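Local structure of 2,3-dihydroxy-2,3-dihydrophenylpropionate dehydrogenase (5XTF) at residues S42-G47 with D69-V74. The protein oxidises naphthalene cis-dihydrodiol to 1,2-dihydroxynaphthalene with NAD(+), as a tetrameric short-chain dehydrogenase of aromatic hydrocarbon catabolism. Residues are numbered along the deposited sequence; the frame is centred on the assembly and turned at random.
Sequences SFKLAG and DALEIV
K44, on the last turn of helix 34-46, meets A70 and L71 through the methylenes of its side chain, and so illustrates how, in a Rossmann fold, the C-terminal end of the first helix packs on the loop leading into an outer strand of the parallel sheet. Helix 34-46 follows the first strand, 25-28, and A70 and L71 lie in the loop that leads into 72-75, the outermost strand on this side within the chain. One residue before K44, F43 faces the interior instead: its ring meets Y48 edge to face and packs on V50 and on helix 248-254. K44 itself sets out toward the loop with CG anti to the backbone N (chi1 -157°), and with bends at chi2 and chi4 the chain runs past the A70 methyl, CE nearer to it than NZ. The lysine and leucine side chains cross at a slant. CD of K44 packs 3.5 Å from CD2 of L71, a methyl group that CE of K44 also approaches, at 3.8 Å. This is van der Waals contact of a long aliphatic stem with a branched one, and it shields one side of L71, a buried residue that also touches V50 of the neighbouring strand 49-54. F67, from helix 57-67, packs against K44 as well, so two successive helices of the fold and the loop after them come together around the lysine. Beyond K44, G47 is the first residue to leave the helix, in a Schellman motif: positive phi (108°) turns the chain toward strand 49-54, and N of G47 bonds back to O of K44 at 3.1 Å. Across from the helix, R94 of helix 81-95 hydrogen-bonds O of D69 and O of L71 in the loop and forms a salt bridge with E72, where the strand begins. The methyl of A70 completes the contact: its CB lies 3.7 Å from CE of K44 and 4.1 Å from NZ of K44.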
ATOM      1  N   SER B  42     -15.365  19.641  18.600  1.00 27.44           N
ATOM      2  CA  SER B  42     -14.330  20.305  17.813  1.00 25.24           C
ATOM      3  C   SER B  42     -14.925  21.144  16.691  1.00 25.49           C
ATOM      4  O   SER B  42     -14.453  22.257  16.423  1.00 26.68           O
ATOM      5  CB  SER B  42     -13.358  19.273  17.250  1.00 28.09           C
ATOM      6  OG  SER B  42     -12.402  18.949  18.234  1.00 31.72           O
ATOM      7  N   PHE B  43     -15.930  20.618  15.994  1.00 25.58           N
ATOM      8  CA  PHE B  43     -16.495  21.369  14.883  1.00 24.77           C
ATOM      9  C   PHE B  43     -17.331  22.535  15.395  1.00 28.07           C
ATOM     10  O   PHE B  43     -17.306  23.632  14.816  1.00 27.64           O
ATOM     11  CB  PHE B  43     -17.316  20.443  13.978  1.00 25.28           C
ATOM     12  CG  PHE B  43     -16.488  19.687  12.957  1.00 28.34           C
ATOM     13  CD1 PHE B  43     -15.923  18.450  13.264  1.00 28.97           C
ATOM     14  CD2 PHE B  43     -16.275  20.209  11.686  1.00 30.92           C
ATOM     15  CE1 PHE B  43     -15.148  17.740  12.313  1.00 23.79           C
ATOM     16  CE2 PHE B  43     -15.503  19.497  10.731  1.00 30.79           C
ATOM     17  CZ  PHE B  43     -14.941  18.271  11.056  1.00 19.64           C
ATOM     18  N   LYS B  44     -18.058  22.327  16.496  1.00 28.43           N
ATOM     19  CA  LYS B  44     -18.750  23.446  17.140  1.00 27.41           C
ATOM     20  C   LYS B  44     -17.767  24.541  17.522  1.00 29.94           C
ATOM     21  O   LYS B  44     -18.026  25.726  17.297  1.00 34.08           O
ATOM     22  CB  LYS B  44     -19.504  22.965  18.377  1.00 27.23           C
ATOM     23  CG  LYS B  44     -20.649  23.855  18.777  1.00 34.72           C
ATOM     24  CD  LYS B  44     -21.868  23.558  17.934  1.00 38.46           C
ATOM     25  CE  LYS B  44     -22.978  24.539  18.252  1.00 34.66           C
ATOM     26  NZ  LYS B  44     -22.634  25.905  17.772  1.00 39.14           N
ATOM     27  N   LEU B  45     -16.620  24.160  18.079  1.00 29.12           N
ATOM     28  CA  LEU B  45     -15.635  25.155  18.483  1.00 31.95           C
ATOM     29  C   LEU B  45     -15.054  25.895  17.278  1.00 35.10           C
ATOM     30  O   LEU B  45     -14.768  27.095  17.370  1.00 36.68           O
ATOM     31  CB  LEU B  45     -14.536  24.480  19.305  1.00 32.76           C
ATOM     32  CG  LEU B  45     -13.493  25.366  19.973  1.00 39.69           C
ATOM     33  CD1 LEU B  45     -14.167  26.391  20.883  1.00 35.18           C
ATOM     34  CD2 LEU B  45     -12.491  24.494  20.733  1.00 36.12           C
ATOM     35  N   ALA B  46     -14.913  25.217  16.135  1.00 30.50           N
ATOM     36  CA  ALA B  46     -14.415  25.837  14.914  1.00 23.08           C
ATOM     37  C   ALA B  46     -15.463  26.684  14.202  1.00 28.39           C
ATOM     38  O   ALA B  46     -15.130  27.339  13.212  1.00 33.42           O
ATOM     39  CB  ALA B  46     -13.883  24.760  13.954  1.00 23.77           C
ATOM     40  N   GLY B  47     -16.712  26.684  14.661  1.00 32.85           N
ATOM     41  CA  GLY B  47     -17.716  27.580  14.137  1.00 29.20           C
ATOM     42  C   GLY B  47     -18.787  26.949  13.280  1.00 30.08           C
ATOM     43  O   GLY B  47     -19.590  27.686  12.698  1.00 35.93           O
ATOM     44  N   ASP B  69     -29.599  23.797  22.830  1.00 39.16           N
ATOM     45  CA  ASP B  69     -30.362  23.508  21.622  1.00 37.65           C
ATOM     46  C   ASP B  69     -29.654  23.972  20.363  1.00 34.48           C
ATOM     47  O   ASP B  69     -30.285  24.023  19.297  1.00 31.60           O
ATOM     48  CB  ASP B  69     -31.747  24.150  21.712  1.00 44.48           C
ATOM     49  CG  ASP B  69     -32.773  23.207  22.271  1.00 52.23           C
ATOM     50  OD1 ASP B  69     -32.679  21.990  21.969  1.00 53.60           O
ATOM     51  OD2 ASP B  69     -33.657  23.678  23.020  1.00 53.91           O
ATOM     52  N   ALA B  70     -28.362  24.323  20.460  1.00 30.67           N
ATOM     53  CA  ALA B  70     -27.617  24.735  19.273  1.00 35.62           C
ATOM     54  C   ALA B  70     -27.465  23.590  18.264  1.00 36.04           C
ATOM     55  O   ALA B  70     -27.339  23.848  17.059  1.00 34.18           O
ATOM     56  CB  ALA B  70     -26.253  25.296  19.675  1.00 27.18           C
ATOM     57  N   LEU B  71     -27.496  22.335  18.720  1.00 31.37           N
ATOM     58  CA  LEU B  71     -27.339  21.199  17.824  1.00 31.98           C
ATOM     59  C   LEU B  71     -28.693  20.721  17.331  1.00 34.43           C
ATOM     60  O   LEU B  71     -29.739  20.997  17.920  1.00 34.26           O
ATOM     61  CB  LEU B  71     -26.622  20.031  18.506  1.00 29.74           C
ATOM     62  CG  LEU B  71     -25.317  20.363  19.215  1.00 33.55           C
ATOM     63  CD1 LEU B  71     -24.735  19.117  19.827  1.00 28.57           C
ATOM     64  CD2 LEU B  71     -24.327  21.025  18.269  1.00 28.65           C
ATOM     65  N   GLU B  72     -28.658  20.002  16.223  1.00 33.28           N
ATOM     66  CA  GLU B  72     -29.785  19.208  15.770  1.00 30.53           C
ATOM     67  C   GLU B  72     -29.405  17.766  16.049  1.00 31.28           C
ATOM     68  O   GLU B  72     -28.348  17.314  15.604  1.00 32.62           O
ATOM     69  CB  GLU B  72     -30.057  19.441  14.286  1.00 28.53           C
ATOM     70  CG  GLU B  72     -31.400  18.931  13.801  1.00 36.42           C
ATOM     71  CD  GLU B  72     -32.582  19.628  14.484  1.00 37.19           C
ATOM     72  OE1 GLU B  72     -32.488  20.843  14.789  1.00 40.61           O
ATOM     73  OE2 GLU B  72     -33.610  18.962  14.707  1.00 44.04           O
ATOM     74  N   ILE B  73     -30.230  17.060  16.809  1.00 28.22           N
ATOM     75  CA  ILE B  73     -29.888  15.732  17.304  1.00 28.62           C
ATOM     76  C   ILE B  73     -30.981  14.757  16.900  1.00 30.47           C
ATOM     77  O   ILE B  73     -32.170  15.047  17.049  1.00 34.65           O
ATOM     78  CB  ILE B  73     -29.683  15.727  18.831  1.00 26.05           C
ATOM     79  CG1 ILE B  73     -28.582  16.718  19.221  1.00 32.26           C
ATOM     80  CG2 ILE B  73     -29.366  14.317  19.339  1.00 24.70           C
ATOM     81  CD1 ILE B  73     -28.414  16.923  20.727  1.00 34.86           C
ATOM     82  N   VAL B  74     -30.574  13.619  16.357  1.00 30.51           N
ATOM     83  CA  VAL B  74     -31.458  12.499  16.072  1.00 29.92           C
ATOM     84  C   VAL B  74     -30.947  11.318  16.883  1.00 30.03           C
ATOM     85  O   VAL B  74     -29.739  11.043  16.884  1.00 28.43           O
ATOM     86  CB  VAL B  74     -31.486  12.156  14.570  1.00 28.06           C
ATOM     87  CG1 VAL B  74     -32.243  10.878  14.337  1.00 32.69           C
ATOM     88  CG2 VAL B  74     -32.077  13.295  13.760  1.00 32.77           C
TER